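Local coordinates for m3DLH protein (Halieaceae bacterium, PDB 7JKA) that probably hydrolyses lactone or related ester bonds, as an alpha/beta-hydrolase of the dienelactone hydrolase family, and perhaps phosphotriesters as well, at residues V46-A51 and A75-D80; L126-F131 and A146-I151; A150-H155 and R243-E248. All coordinates share one frame; numbering follows the deposited sequence. Where two conformers were deposited one is given.

Contact 1: V46-A51 and A75-D80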
loop_
_atom_site.group_PDB
_atom_site.type_symbol
_atom_site.label_atom_id
_atom_site.label_comp_id
_atom_site.label_asym_id
_atom_site.label_seq_id
_atom_site.Cartn_x
_atom_site.Cartn_y
_atom_site.Cartn_z
ATOM N N VAL A 46 5.523 -4.957 1.041
ATOM C CA VAL A 46 4.428 -4.815 1.997
ATOM C C VAL A 46 3.181 -4.418 1.233
ATOM O O VAL A 46 3.218 -3.555 0.344
ATOM C CB VAL A 46 4.735 -3.774 3.082
ATOM C CG1 VAL A 46 3.551 -3.708 4.077
ATOM C CG2 VAL A 46 6.007 -4.095 3.783
ATOM N N VAL A 47 2.070 -5.051 1.572
ATOM C CA VAL A 47 0.784 -4.752 0.948
ATOM C C VAL A 47 -0.141 -4.194 2.028
ATOM O O VAL A 47 -0.582 -4.930 2.925
ATOM C CB VAL A 47 0.166 -5.994 0.300
ATOM C CG1 VAL A 47 -1.160 -5.668 -0.373
ATOM C CG2 VAL A 47 1.156 -6.671 -0.715
ATOM N N PHE A 48 -0.472 -2.900 1.926
ATOM C CA PHE A 48 -1.415 -2.328 2.873
ATOM C C PHE A 48 -2.814 -2.364 2.286
ATOM O O PHE A 48 -3.023 -1.922 1.139
ATOM C CB PHE A 48 -1.024 -0.898 3.230
ATOM C CG PHE A 48 0.249 -0.809 4.024
ATOM C CD1 PHE A 48 0.271 -1.217 5.356
ATOM C CD2 PHE A 48 1.424 -0.363 3.432
ATOM C CE1 PHE A 48 1.460 -1.147 6.089
ATOM C CE2 PHE A 48 2.617 -0.296 4.154
ATOM C CZ PHE A 48 2.640 -0.691 5.472
ATOM N N PRO A 49 -3.774 -2.896 3.020
ATOM C CA PRO A 49 -5.126 -3.077 2.491
ATOM C C PRO A 49 -5.924 -1.778 2.537
ATOM O O PRO A 49 -5.497 -0.761 3.087
ATOM C CB PRO A 49 -5.726 -4.097 3.473
ATOM C CG PRO A 49 -5.104 -3.648 4.816
ATOM C CD PRO A 49 -3.667 -3.335 4.427
ATOM N N GLU A 50 -7.130 -1.827 1.958
ATOM C CA GLU A 50 -8.115 -0.782 2.212
ATOM C C GLU A 50 -8.394 -0.648 3.711
ATOM O O GLU A 50 -8.005 -1.535 4.485
ATOM C CB GLU A 50 -9.403 -1.078 1.443
ATOM C CG GLU A 50 -9.250 -0.924 -0.072
ATOM C CD GLU A 50 -10.600 -0.845 -0.761
ATOM O OE1 GLU A 50 -11.462 -1.702 -0.491
ATOM O OE2 GLU A 50 -10.819 0.078 -1.565
ATOM N N ALA A 51 -9.035 0.452 4.137
ATOM C CA ALA A 51 -9.182 0.721 5.569
ATOM C C ALA A 51 -10.078 -0.279 6.274
ATOM O O ALA A 51 -10.074 -0.314 7.512
ATOM C CB ALA A 51 -9.714 2.138 5.812
ATOM N N ALA A 75 -0.545 -6.717 5.237
ATOM C CA ALA A 75 -0.443 -6.116 6.558
ATOM C C ALA A 75 -1.798 -5.937 7.233
ATOM O O ALA A 75 -2.831 -5.733 6.585
ATOM C CB ALA A 75 0.229 -4.745 6.477
ATOM N N ASP A 76 -1.761 -5.964 8.560
ATOM C CA ASP A 76 -2.926 -5.747 9.414
ATOM C C ASP A 76 -2.942 -4.276 9.844
ATOM O O ASP A 76 -1.979 -3.808 10.454
ATOM C CB ASP A 76 -2.783 -6.707 10.600
ATOM C CG ASP A 76 -3.842 -6.535 11.686
ATOM O OD1 ASP A 76 -4.789 -5.737 11.545
ATOM O OD2 ASP A 76 -3.706 -7.254 12.701
ATOM N N LEU A 77 -4.027 -3.544 9.533
ATOM C CA LEU A 77 -4.072 -2.128 9.880
ATOM C C LEU A 77 -4.552 -1.864 11.295
ATOM O O LEU A 77 -4.333 -0.757 11.808
ATOM C CB LEU A 77 -5.005 -1.363 8.939
ATOM C CG LEU A 77 -4.564 -1.256 7.479
ATOM C CD1 LEU A 77 -5.655 -0.549 6.685
ATOM C CD2 LEU A 77 -3.222 -0.506 7.379
ATOM N N HIS A 78 -5.240 -2.817 11.924
ATOM C CA HIS A 78 -6.037 -2.507 13.108
ATOM C C HIS A 78 -5.631 -3.268 14.347
ATOM O O HIS A 78 -5.893 -2.793 15.466
ATOM C CB HIS A 78 -7.516 -2.793 12.835
ATOM C CG HIS A 78 -8.021 -2.092 11.621
ATOM N ND1 HIS A 78 -7.800 -0.748 11.401
ATOM C CD2 HIS A 78 -8.712 -2.544 10.547
ATOM C CE1 HIS A 78 -8.338 -0.400 10.245
ATOM N NE2 HIS A 78 -8.910 -1.469 9.714
ATOM N N GLY A 79 -5.028 -4.418 14.186
ATOM C CA GLY A 79 -4.638 -5.274 15.280
ATOM C C GLY A 79 -5.504 -6.515 15.328
ATOM O O GLY A 79 -6.705 -6.479 15.034
ATOM N N ASP A 80 -4.889 -7.624 15.734
ATOM C CA ASP A 80 -5.555 -8.915 15.894
ATOM C C ASP A 80 -6.285 -9.334 14.623
ATOM O O ASP A 80 -7.262 -10.093 14.688
ATOM C CB ASP A 80 -6.516 -8.882 17.084
ATOM C CG ASP A 80 -5.795 -8.674 18.402
ATOM O OD1 ASP A 80 -4.736 -9.299 18.602
ATOM O OD2 ASP A 80 -6.314 -7.912 19.237
#
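In both L77 and H78 the first torsion (chi1 -67° and -54°) sets CG beside the backbone N and anti to the carbonyl carbon, bringing the leucine against P49 and directing the imidazole toward the A51 side. L77 and P49 meet tip to tip, CG of L77 lying 3.6 Å from CG of P49. From there the two leucine methyls part: CD1 rests against the backbone, 3.4 Å from E50 O, while CD2 lies 4.1 Å from CD1 of F48. The same ring atom, F48 CD1, packs 3.7 Å from A75 CB. Strands 42-48 and 71-74 are parallel neighbours in the alpha/beta-hydrolase sheet, and A75 N donates to V47 O (2.9 Å) just past the end of the second strand. After F48 the first chain also leaves the sheet as a loop, which carries E50; its side chain touches C132 of a probable nucleophile elbow and its OE2 bonds S214 OG. A75 O, buried with no hydrogen-bond partner in the model, lies 3.3 Å from P49 CD. D76 shapes the second loop through an Asx turn, its OD1 accepting from H78 N and G79 N on one face of the carboxylate. H78 ties the loops together: NE2 donates to A51 O at 2.7 Å from above the carbonyl plane, with the oxygen near the ring plane but the N-H bent to 140°. Its other nitrogen, ND1, is bonded by R93 NE, so the imidazole is gripped at two points. An alanine at H78 would probably leave A51 O and R93 NE without these mates and weaken the tie between the far ends of the loops.

Contact 2: L126-F131 and A146-I151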
loop_
_atom_site.group_PDB
_atom_site.type_symbol
_atom_site.label_atom_id
_atom_site.label_comp_id
_atom_site.label_asym_id
_atom_site.label_seq_id
_atom_site.Cartn_x
_atom_site.Cartn_y
_atom_site.Cartn_z
ATOM N N LEU A 126 13.103 -3.656 -1.545
ATOM C CA LEU A 126 11.854 -3.585 -0.809
ATOM C C LEU A 126 10.908 -2.589 -1.465
ATOM O O LEU A 126 11.332 -1.540 -1.970
ATOM C CB LEU A 126 12.088 -3.170 0.654
ATOM C CG LEU A 126 13.006 -4.083 1.445
ATOM C CD1 LEU A 126 13.320 -3.490 2.793
ATOM C CD2 LEU A 126 12.365 -5.457 1.643
ATOM N N ALA A 127 9.625 -2.911 -1.422
ATOM C CA ALA A 127 8.602 -1.978 -1.875
ATOM C C ALA A 127 7.420 -2.007 -0.927
ATOM O O ALA A 127 7.231 -2.944 -0.149
ATOM C CB ALA A 127 8.134 -2.301 -3.302
ATOM N N ALA A 128 6.588 -0.972 -1.041
ATOM C CA ALA A 128 5.297 -0.965 -0.377
ATOM C C ALA A 128 4.235 -0.559 -1.371
ATOM O O ALA A 128 4.434 0.389 -2.130
ATOM C CB ALA A 128 5.267 0.013 0.821
ATOM N N ILE A 129 3.112 -1.256 -1.346
ATOM C CA ILE A 129 1.947 -0.849 -2.108
ATOM C C ILE A 129 0.761 -0.752 -1.160
ATOM O O ILE A 129 0.763 -1.288 -0.047
ATOM C CB ILE A 129 1.622 -1.803 -3.270
ATOM C CG1 ILE A 129 1.048 -3.154 -2.794
ATOM C CG2 ILE A 129 2.845 -1.990 -4.155
ATOM C CD1 ILE A 129 0.520 -4.016 -3.991
ATOM N N GLY A 130 -0.267 -0.049 -1.611
ATOM C CA GLY A 130 -1.456 0.073 -0.796
ATOM C C GLY A 130 -2.641 0.498 -1.623
ATOM O O GLY A 130 -2.503 1.164 -2.662
ATOM N N PHE A 131 -3.816 0.115 -1.145
ATOM C CA PHE A 131 -5.088 0.337 -1.807
ATOM C C PHE A 131 -5.899 1.256 -0.915
ATOM O O PHE A 131 -6.041 0.989 0.273
ATOM C CB PHE A 131 -5.790 -1.009 -2.032
ATOM C CG PHE A 131 -4.983 -1.936 -2.864
ATOM C CD1 PHE A 131 -3.986 -2.717 -2.303
ATOM C CD2 PHE A 131 -5.150 -1.931 -4.241
ATOM C CE1 PHE A 131 -3.197 -3.537 -3.103
ATOM C CE2 PHE A 131 -4.373 -2.746 -5.063
ATOM C CZ PHE A 131 -3.378 -3.538 -4.489
ATOM N N ALA A 146 11.688 5.345 5.791
ATOM C CA ALA A 146 11.991 3.926 5.742
ATOM C C ALA A 146 12.754 3.572 4.467
ATOM O O ALA A 146 12.658 4.245 3.426
ATOM C CB ALA A 146 10.693 3.121 5.844
ATOM N N SER A 147 13.527 2.498 4.550
ATOM C CA SER A 147 14.362 2.073 3.433
ATOM C C SER A 147 13.487 1.268 2.479
ATOM O O SER A 147 13.318 0.059 2.627
ATOM C CB SER A 147 15.552 1.260 3.927
ATOM O OG SER A 147 16.346 0.855 2.831
ATOM N N LEU A 148 12.914 1.958 1.493
ATOM C CA LEU A 148 12.041 1.373 0.470
ATOM C C LEU A 148 12.502 1.849 -0.888
ATOM O O LEU A 148 12.720 3.047 -1.080
ATOM C CB LEU A 148 10.577 1.796 0.627
ATOM C CG LEU A 148 9.783 1.365 1.836
ATOM C CD1 LEU A 148 8.506 2.183 1.909
ATOM C CD2 LEU A 148 9.464 -0.118 1.720
ATOM N N GLY A 149 12.616 0.923 -1.842
ATOM C CA GLY A 149 13.008 1.313 -3.181
ATOM C C GLY A 149 11.863 1.814 -4.037
ATOM O O GLY A 149 12.107 2.550 -4.998
ATOM N N ALA A 150 10.624 1.446 -3.707
ATOM C CA ALA A 150 9.491 1.796 -4.560
ATOM C C ALA A 150 8.233 1.808 -3.717
ATOM O O ALA A 150 8.093 1.015 -2.777
ATOM C CB ALA A 150 9.311 0.810 -5.719
ATOM N N ILE A 151 7.335 2.732 -4.041
ATOM C CA ILE A 151 6.044 2.847 -3.391
ATOM C C ILE A 151 5.019 3.047 -4.489
ATOM O O ILE A 151 5.208 3.918 -5.349
ATOM C CB ILE A 151 5.985 4.039 -2.412
ATOM C CG1 ILE A 151 7.088 3.939 -1.358
ATOM C CG2 ILE A 151 4.637 4.108 -1.753
ATOM C CD1 ILE A 151 8.294 4.753 -1.730
#
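L126, A127 and A128 meet L148, A150 and I151 in a beta-alpha-beta crossover, where the second strand and the loop leading into it lie beside the first; strand 126-131 leads through helix 133-143 to strand 150-154 in the parallel core of the alpha/beta-hydrolase sheet. Two backbone hydrogen bonds join them. G149 N donates to L126 O at 2.8 Å, just ahead of the second strand, and A128 N donates to A150 O at 3.0 Å. Weaker CA-H...O contacts accompany them: A127 CA lies 3.2 Å from A150 O, which therefore faces two donors, and I151 CA approaches A128 O.

Apolar contacts occupy both faces of the sheet. On one, the CB atoms of A127 and A150 are 4.1 Å apart, both touching F246 of helix 232-250. On the other, L148 reaches over strand 126-131 with both methyls: CD1 meets A128 CB at 4.0 Å, and CD2 lies 3.8 Å from A127 C, with L126 CB a farther neighbour. Helices 101-116 and 133-143 cover L148 through L112 and L141.

A separate carbon-to-oxygen contact comes from I151, whose CG2, anti to the backbone N, lies 3.7 Å from A128 O.

Contact 3: A150-H155 and R243-E248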
loop_
_atom_site.group_PDB
_atom_site.type_symbol
_atom_site.label_atom_id
_atom_site.label_comp_id
_atom_site.label_asym_id
_atom_site.label_seq_id
_atom_site.Cartn_x
_atom_site.Cartn_y
_atom_site.Cartn_z
ATOM N N ALA A 150 10.624 1.446 -3.707
ATOM C CA ALA A 150 9.491 1.796 -4.560
ATOM C C ALA A 150 8.233 1.808 -3.717
ATOM O O ALA A 150 8.093 1.015 -2.777
ATOM C CB ALA A 150 9.311 0.810 -5.719
ATOM N N ILE A 151 7.335 2.732 -4.041
ATOM C CA ILE A 151 6.044 2.847 -3.391
ATOM C C ILE A 151 5.019 3.047 -4.489
ATOM O O ILE A 151 5.208 3.918 -5.349
ATOM C CB ILE A 151 5.985 4.039 -2.412
ATOM C CG1 ILE A 151 7.088 3.939 -1.358
ATOM C CG2 ILE A 151 4.637 4.108 -1.753
ATOM C CD1 ILE A 151 8.294 4.753 -1.730
ATOM N N VAL A 152 3.945 2.258 -4.475
ATOM C CA VAL A 152 2.887 2.380 -5.480
ATOM C C VAL A 152 1.560 2.432 -4.764
ATOM O O VAL A 152 1.280 1.576 -3.913
ATOM C CB VAL A 152 2.896 1.214 -6.487
ATOM C CG1 VAL A 152 1.842 1.493 -7.588
ATOM C CG2 VAL A 152 4.282 1.051 -7.106
ATOM N N THR A 153 0.741 3.429 -5.084
ATOM C CA THR A 153 -0.584 3.540 -4.490
ATOM C C THR A 153 -1.665 3.328 -5.537
ATOM O O THR A 153 -1.503 3.672 -6.712
ATOM C CB THR A 153 -0.798 4.895 -3.800
ATOM O OG1 THR A 153 -0.870 5.962 -4.771
ATOM C CG2 THR A 153 0.352 5.182 -2.874
ATOM N N PHE A 154 -2.780 2.747 -5.103
ATOM C CA PHE A 154 -3.920 2.513 -5.983
ATOM C C PHE A 154 -5.138 3.167 -5.357
ATOM O O PHE A 154 -5.511 2.830 -4.224
ATOM C CB PHE A 154 -4.179 1.016 -6.189
ATOM C CG PHE A 154 -3.021 0.265 -6.797
ATOM C CD1 PHE A 154 -2.054 -0.337 -5.990
ATOM C CD2 PHE A 154 -2.938 0.108 -8.169
ATOM C CE1 PHE A 154 -0.999 -1.038 -6.538
ATOM C CE2 PHE A 154 -1.879 -0.592 -8.749
ATOM C CZ PHE A 154 -0.902 -1.177 -7.914
ATOM N N HIS A 155 -5.753 4.091 -6.089
ATOM C CA HIS A 155 -6.939 4.843 -5.643
ATOM C C HIS A 155 -6.845 5.244 -4.170
ATOM O O HIS A 155 -7.751 4.988 -3.371
ATOM C CB HIS A 155 -8.253 4.098 -5.945
ATOM C CG HIS A 155 -8.261 2.632 -5.591
ATOM N ND1 HIS A 155 -8.580 2.163 -4.332
ATOM C CD2 HIS A 155 -8.037 1.533 -6.351
ATOM C CE1 HIS A 155 -8.516 0.843 -4.325
ATOM N NE2 HIS A 155 -8.179 0.432 -5.534
ATOM N N ARG A 243 4.301 -3.285 -11.994
ATOM C CA ARG A 243 5.290 -4.291 -12.375
ATOM C C ARG A 243 6.461 -3.669 -13.128
ATOM O O ARG A 243 7.612 -4.049 -12.904
ATOM C CB ARG A 243 4.644 -5.385 -13.223
ATOM C CG ARG A 243 3.705 -6.310 -12.481
ATOM C CD ARG A 243 3.228 -7.428 -13.422
ATOM N NE ARG A 243 4.347 -8.273 -13.851
ATOM C CZ ARG A 243 4.257 -9.279 -14.723
ATOM N NH1 ARG A 243 3.091 -9.591 -15.276
ATOM N NH2 ARG A 243 5.334 -9.985 -15.029
ATOM N N ASN A 244 6.190 -2.717 -14.030
ATOM C CA ASN A 244 7.284 -2.073 -14.767
ATOM C C ASN A 244 8.210 -1.311 -13.827
ATOM O O ASN A 244 9.429 -1.302 -14.024
ATOM C CB ASN A 244 6.752 -1.110 -15.832
ATOM C CG ASN A 244 6.019 -1.810 -16.982
ATOM O OD1 ASN A 244 6.233 -2.980 -17.273
ATOM N ND2 ASN A 244 5.157 -1.050 -17.667
ATOM N N LEU A 245 7.643 -0.632 -12.821
ATOM C CA LEU A 245 8.462 0.096 -11.850
ATOM C C LEU A 245 9.286 -0.867 -11.010
ATOM O O LEU A 245 10.490 -0.664 -10.814
ATOM C CB LEU A 245 7.582 0.955 -10.941
ATOM C CG LEU A 245 8.346 1.810 -9.921
ATOM C CD1 LEU A 245 9.318 2.764 -10.616
ATOM C CD2 LEU A 245 7.370 2.590 -9.057
ATOM N N PHE A 246 8.654 -1.934 -10.526
ATOM C CA PHE A 246 9.386 -2.929 -9.745
ATOM C C PHE A 246 10.524 -3.537 -10.559
ATOM O O PHE A 246 11.638 -3.710 -10.044
ATOM C CB PHE A 246 8.432 -4.018 -9.270
ATOM C CG PHE A 246 7.520 -3.591 -8.136
ATOM C CD1 PHE A 246 7.578 -2.311 -7.593
ATOM C CD2 PHE A 246 6.572 -4.475 -7.651
ATOM C CE1 PHE A 246 6.727 -1.939 -6.545
ATOM C CE2 PHE A 246 5.723 -4.115 -6.594
ATOM C CZ PHE A 246 5.797 -2.860 -6.051
ATOM N N ASP A 247 10.272 -3.858 -11.836
ATOM C CA ASP A 247 11.332 -4.440 -12.662
ATOM C C ASP A 247 12.504 -3.480 -12.788
ATOM O O ASP A 247 13.676 -3.886 -12.767
ATOM C CB ASP A 247 10.796 -4.775 -14.059
ATOM C CG ASP A 247 9.952 -6.013 -14.088
ATOM O OD1 ASP A 247 9.886 -6.734 -13.069
ATOM O OD2 ASP A 247 9.344 -6.268 -15.147
ATOM N N GLU A 248 12.201 -2.193 -12.944
ATOM C CA GLU A 248 13.243 -1.184 -13.052
ATOM C C GLU A 248 14.107 -1.159 -11.797
ATOM O O GLU A 248 15.345 -1.127 -11.871
ATOM C CB GLU A 248 12.570 0.167 -13.303
ATOM C CG GLU A 248 13.477 1.333 -13.499
ATOM C CD GLU A 248 12.690 2.631 -13.439
ATOM O OE1 GLU A 248 11.965 2.945 -14.410
ATOM O OE2 GLU A 248 12.775 3.316 -12.400
#
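Strand 150-154 is one of the central parallel strands of the alpha/beta-hydrolase sheet, and the C-terminal helix 232-250 packs on one of its faces, L245 and F246 meeting A150 and V152. Over the short segments the two axes run almost exactly antiparallel, at 177°, and approach to 9.3 Å. The interface is wholly apolar and is built by four buried side chains. A150 and V152, two residues apart, both point at the helix, whereas I151 between them is turned to the other face. Neighbours on the helix, L245 and F246 reach the same two strand residues with different first torsions: CG of L245 is anti to the backbone N (chi1 -178°), that of F246 beside it (chi1 -74°). The phenylalanine ring comes to A150 edge-on: its CE1 lies 3.9 Å from A150 CB, which sits near the plane of the ring. The same CE1 is 3.9 Å from CG2 of V152, which approaches the ring obliquely. That valine methyl, set beside the backbone N and anti to the carbonyl carbon, is shared, since L245 CD2 stands 4.0 Å from it as well; V152 and L245 run alongside one another, pointing opposite ways. L245 CD2 also comes within 4.3 Å of A150 CB, so a single leucine methyl touches both strand side chains. Beyond the packed part of the strand, H155 bonds T216 OG1 through NE2 and touches C132 of the probable nucleophile elbow. Around the interface, F246 extends onto A127 and I129 of neighbouring strand 126-131 and meets the ring of F250 in its own helix. On the other flank, L245 packs on L174 of strand 172-178, where E248 also forms a salt bridge to R172.

The three contacts step across one sheet. Strands 42-48 and 126-131 join contacts 1 and 2, whose centres are about 14 Å apart: F48 N lies 2.8 Å from I129 O, and V46 O 2.9 Å from I129 N, both probable hydrogen bonds. Contacts 2 and 3, centred about 8 Å apart, share A150 and I151, and G130 O lies 2.9 Å from F154 N further along the same strand pair. Contacts 1 and 3 stand on opposite sides of the chain's centre, yet E50 OE2 comes to 3.7 Å from H155 CE1. Both side chains touch C132, probably the nucleophile; strand 126-131 carries G130 of the probable elbow and leads to it, while the packed part of contact 3 lies behind.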